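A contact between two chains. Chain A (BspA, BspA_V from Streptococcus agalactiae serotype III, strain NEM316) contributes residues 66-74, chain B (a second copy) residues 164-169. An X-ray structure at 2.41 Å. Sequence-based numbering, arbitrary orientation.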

ATOM      1  N   ASP A  66     -15.092 -46.670 -17.356  1.00 51.83           N
ATOM      2  CA  ASP A  66     -16.416 -46.004 -17.439  1.00 51.97           C
ATOM      3  C   ASP A  66     -16.449 -44.572 -18.016  1.00 53.00           C
ATOM      4  O   ASP A  66     -17.501 -43.930 -18.027  1.00 54.22           O
ATOM      5  CB  ASP A  66     -17.016 -45.948 -16.025  1.00 51.71           C
ATOM      6  CG  ASP A  66     -16.189 -45.090 -15.082  1.00 55.35           C
ATOM      7  OD1 ASP A  66     -15.394 -44.278 -15.580  1.00 51.98           O
ATOM      8  OD2 ASP A  66     -16.293 -45.241 -13.849  1.00 60.10           O
ATOM      9  N   GLY A  67     -15.292 -44.036 -18.402  1.00 44.82           N
ATOM     10  CA  GLY A  67     -15.213 -42.726 -18.999  1.00 43.62           C
ATOM     11  C   GLY A  67     -14.901 -41.607 -18.023  1.00 35.73           C
ATOM     12  O   GLY A  67     -14.635 -40.480 -18.439  1.00 33.45           O
ATOM     13  N   SER A  68     -14.907 -41.918 -16.743  1.00 34.57           N
ATOM     14  CA  SER A  68     -14.466 -40.961 -15.738  1.00 35.33           C
ATOM     15  C   SER A  68     -12.938 -40.883 -15.799  1.00 37.13           C
ATOM     16  O   SER A  68     -12.273 -41.750 -16.383  1.00 33.24           O
ATOM     17  CB  SER A  68     -14.929 -41.399 -14.369  1.00 33.32           C
ATOM     18  OG  SER A  68     -14.200 -42.535 -13.965  1.00 38.58           O
ATOM     19  N   VAL A  69     -12.406 -39.844 -15.167  1.00 35.66           N
ATOM     20  CA  VAL A  69     -10.998 -39.576 -15.122  1.00 32.42           C
ATOM     21  C   VAL A  69     -10.620 -39.047 -13.736  1.00 33.56           C
ATOM     22  O   VAL A  69     -11.464 -38.485 -13.051  1.00 32.62           O
ATOM     23  CB  VAL A  69     -10.640 -38.572 -16.206  1.00 36.68           C
ATOM     24  CG1 VAL A  69     -11.247 -37.184 -15.881  1.00 39.54           C
ATOM     25  CG2 VAL A  69      -9.122 -38.478 -16.365  1.00 35.77           C
ATOM     26  N   THR A  70      -9.377 -39.299 -13.288  1.00 34.17           N
ATOM     27  CA  THR A  70      -8.854 -38.723 -12.047  1.00 34.92           C
ATOM     28  C   THR A  70      -7.757 -37.753 -12.450  1.00 33.72           C
ATOM     29  O   THR A  70      -6.804 -38.120 -13.156  1.00 34.16           O
ATOM     30  CB  THR A  70      -8.261 -39.754 -11.062  1.00 40.21           C
ATOM     31  OG1 THR A  70      -9.141 -40.860 -10.873  1.00 46.96           O
ATOM     32  CG2 THR A  70      -8.077 -39.113  -9.755  1.00 46.03           C
ATOM     33  N   ALA A  71      -7.921 -36.516 -12.026  1.00 31.82           N
ATOM     34  CA  ALA A  71      -6.976 -35.471 -12.275  1.00 33.74           C
ATOM     35  C   ALA A  71      -6.193 -35.237 -10.995  1.00 31.95           C
ATOM     36  O   ALA A  71      -6.781 -34.908  -9.996  1.00 31.00           O
ATOM     37  CB  ALA A  71      -7.715 -34.182 -12.659  1.00 34.23           C
ATOM     38  N   PHE A  72      -4.878 -35.354 -11.063  1.00 33.03           N
ATOM     39  CA  PHE A  72      -3.991 -35.086  -9.923  1.00 34.69           C
ATOM     40  C   PHE A  72      -3.352 -33.747 -10.160  1.00 33.23           C
ATOM     41  O   PHE A  72      -2.672 -33.556 -11.149  1.00 30.46           O
ATOM     42  CB  PHE A  72      -2.889 -36.145  -9.830  1.00 35.29           C
ATOM     43  CG  PHE A  72      -3.385 -37.504  -9.367  1.00 40.89           C
ATOM     44  CD1 PHE A  72      -3.501 -37.798  -8.001  1.00 42.92           C
ATOM     45  CD2 PHE A  72      -3.745 -38.498 -10.293  1.00 45.05           C
ATOM     46  CE1 PHE A  72      -3.995 -39.043  -7.580  1.00 44.09           C
ATOM     47  CE2 PHE A  72      -4.211 -39.743  -9.867  1.00 43.80           C
ATOM     48  CZ  PHE A  72      -4.346 -40.006  -8.503  1.00 38.48           C
ATOM     49  N   VAL A  73      -3.588 -32.810  -9.261  1.00 32.84           N
ATOM     50  CA  VAL A  73      -2.954 -31.516  -9.353  1.00 31.40           C
ATOM     51  C   VAL A  73      -1.897 -31.487  -8.263  1.00 31.62           C
ATOM     52  O   VAL A  73      -2.190 -31.126  -7.137  1.00 31.63           O
ATOM     53  CB  VAL A  73      -3.954 -30.384  -9.184  1.00 30.70           C
ATOM     54  CG1 VAL A  73      -3.316 -29.029  -9.519  1.00 29.70           C
ATOM     55  CG2 VAL A  73      -5.181 -30.636 -10.042  1.00 35.93           C
ATOM     56  N   ASP A  74      -0.667 -31.822  -8.644  1.00 34.11           N
ATOM     57  CA  ASP A  74       0.418 -32.081  -7.702  1.00 36.08           C
ATOM     58  C   ASP A  74       0.969 -30.805  -7.117  1.00 33.85           C
ATOM     59  O   ASP A  74       0.984 -30.655  -5.888  1.00 36.00           O
ATOM     60  CB  ASP A  74       1.508 -32.912  -8.355  1.00 38.07           C
ATOM     61  CG  ASP A  74       0.991 -34.283  -8.793  1.00 48.55           C
ATOM     62  OD1 ASP A  74       0.352 -34.975  -7.949  1.00 47.45           O
ATOM     63  OD2 ASP A  74       1.152 -34.638  -9.999  1.00 61.94           O
TER
ATOM     64  N   SER B 164      -8.898 -25.104 -13.528  1.00 29.50           N
ATOM     65  CA  SER B 164     -10.115 -25.860 -13.666  1.00 31.65           C
ATOM     66  C   SER B 164      -9.934 -26.975 -14.650  1.00 29.46           C
ATOM     67  O   SER B 164      -9.188 -26.853 -15.616  1.00 31.63           O
ATOM     68  CB  SER B 164     -11.232 -24.966 -14.121  1.00 30.78           C
ATOM     69  OG  SER B 164     -10.956 -24.475 -15.407  1.00 36.47           O
ATOM     70  N   TYR B 165     -10.617 -28.076 -14.363  1.00 28.26           N
ATOM     71  CA  TYR B 165     -10.508 -29.304 -15.140  1.00 25.99           C
ATOM     72  C   TYR B 165     -11.906 -29.772 -15.428  1.00 27.98           C
ATOM     73  O   TYR B 165     -12.749 -29.835 -14.497  1.00 31.87           O
ATOM     74  CB  TYR B 165      -9.724 -30.372 -14.405  1.00 26.65           C
ATOM     75  CG  TYR B 165      -8.259 -29.972 -14.122  1.00 26.28           C
ATOM     76  CD1 TYR B 165      -7.935 -29.291 -12.981  1.00 26.76           C
ATOM     77  CD2 TYR B 165      -7.245 -30.282 -14.985  1.00 24.87           C
ATOM     78  CE1 TYR B 165      -6.631 -28.896 -12.716  1.00 27.03           C
ATOM     79  CE2 TYR B 165      -5.934 -29.906 -14.730  1.00 26.15           C
ATOM     80  CZ  TYR B 165      -5.643 -29.214 -13.574  1.00 26.35           C
ATOM     81  OH  TYR B 165      -4.367 -28.813 -13.270  1.00 28.14           O
ATOM     82  N   VAL B 166     -12.162 -30.056 -16.710  1.00 27.32           N
ATOM     83  CA  VAL B 166     -13.442 -30.554 -17.179  1.00 29.18           C
ATOM     84  C   VAL B 166     -13.176 -31.870 -17.892  1.00 27.85           C
ATOM     85  O   VAL B 166     -12.294 -31.981 -18.757  1.00 29.98           O
ATOM     86  CB  VAL B 166     -14.161 -29.551 -18.141  1.00 32.99           C
ATOM     87  CG1 VAL B 166     -15.536 -30.064 -18.551  1.00 30.57           C
ATOM     88  CG2 VAL B 166     -14.297 -28.155 -17.530  1.00 32.42           C
ATOM     89  N   ASN B 167     -13.941 -32.878 -17.527  1.00 27.85           N
ATOM     90  CA  ASN B 167     -13.960 -34.126 -18.276  1.00 28.86           C
ATOM     91  C   ASN B 167     -14.993 -34.009 -19.433  1.00 30.91           C
ATOM     92  O   ASN B 167     -16.191 -34.058 -19.225  1.00 30.76           O
ATOM     93  CB  ASN B 167     -14.329 -35.269 -17.380  1.00 26.58           C
ATOM     94  CG  ASN B 167     -14.266 -36.585 -18.075  1.00 27.16           C
ATOM     95  OD1 ASN B 167     -14.177 -36.664 -19.313  1.00 31.16           O
ATOM     96  ND2 ASN B 167     -14.344 -37.650 -17.296  1.00 27.96           N
ATOM     97  N   ASN B 168     -14.482 -33.861 -20.636  1.00 32.21           N
ATOM     98  CA  ASN B 168     -15.289 -33.677 -21.820  1.00 38.09           C
ATOM     99  C   ASN B 168     -15.879 -34.952 -22.401  1.00 35.24           C
ATOM    100  O   ASN B 168     -16.563 -34.880 -23.368  1.00 39.80           O
ATOM    101  CB  ASN B 168     -14.448 -32.970 -22.885  1.00 42.27           C
ATOM    102  CG  ASN B 168     -14.126 -31.510 -22.525  1.00 42.45           C
ATOM    103  OD1 ASN B 168     -13.067 -31.005 -22.878  1.00 47.27           O
ATOM    104  ND2 ASN B 168     -15.041 -30.830 -21.872  1.00 39.61           N
ATOM    105  N   ASN B 169     -15.656 -36.108 -21.803  1.00 40.05           N
ATOM    106  CA  ASN B 169     -16.465 -37.267 -22.147  1.00 48.45           C
ATOM    107  C   ASN B 169     -17.953 -37.049 -21.815  1.00 59.16           C
ATOM    108  O   ASN B 169     -18.817 -37.768 -22.353  1.00 67.94           O
ATOM    109  CB  ASN B 169     -16.001 -38.506 -21.405  1.00 47.32           C
ATOM    110  CG  ASN B 169     -14.671 -39.051 -21.909  1.00 46.51           C
ATOM    111  OD1 ASN B 169     -14.257 -38.821 -23.048  1.00 46.65           O
ATOM    112  ND2 ASN B 169     -14.027 -39.855 -21.059  1.00 43.99           N
TER

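The contact between these two copies of BspA is a side-chain-mediated packing of two nearly antiparallel strands, polar at one end, where two asparagines converge on a single backbone carbonyl, and apolar at the other, where a tyrosine ring lies against small aliphatic groups. It illustrates a general principle: strands too far apart to share backbone hydrogen bonds can still be joined by the side chains that alternate along them.

The strand formed by residues 69-74 of chain A and the strand ending at N167(B) run at 166° to each other, and their axes come no closer than 8.8 Å. Strands within one sheet lie about 5 Å apart, so the gap here must be filled by side chains. The register advances two residues at a time, in keeping with the alternation of side chains along an extended chain. A71(A) lies across from Y165(B), V69(A) from N167(B) and, beyond the strands, G67(A) from N169(B). V69(A), A71(A) and V73(A) direct their CA-to-CB bonds toward chain B, as Y165(B) and N167(B) do toward chain A, whereas F72(A) and V166(B) point away.

The polar end is organised around the carbonyl oxygen of G67(A). ND2 of N169(B) donates a hydrogen bond to O of G67(A) at 2.8 Å, and ND2 of N167(B) donates a second to the same O of G67(A) at 3.1 Å. Both are close to linear, with angles at the hydrogen of 165° and 171°. One carbonyl can serve two donors because its oxygen carries two lone pairs. The positive phi of G67(A), 95°, belongs to a backbone shape in which a CB would be jammed against the preceding carbonyl oxygen, a constraint that glycine escapes.

Each chain also braces its own part of this junction. In chain B, N of N169(B) donates to OD1 of N167(B) at 2.9 Å, so the amide of N167(B) accepts within its chain through OD1 while donating across the contact through ND2. In chain A, OD1 of D66(A) accepts from both N and OG of S68(A), each 2.7 Å away, tying together the residues that flank the glycine.

Farther along, hydrogen bonding gives way to apolar contact. CG2 of V73(A) approaches CE1 of Y165(B) to 3.5 Å, and CB of A71(A) lies a looser 4.5 Å from CG of Y165(B). Both groups meet the ring obliquely. The tyrosine hydroxyl is hydrogen-bonded elsewhere in the structure, so its polar end is satisfied while the ring carbons pack against chain A.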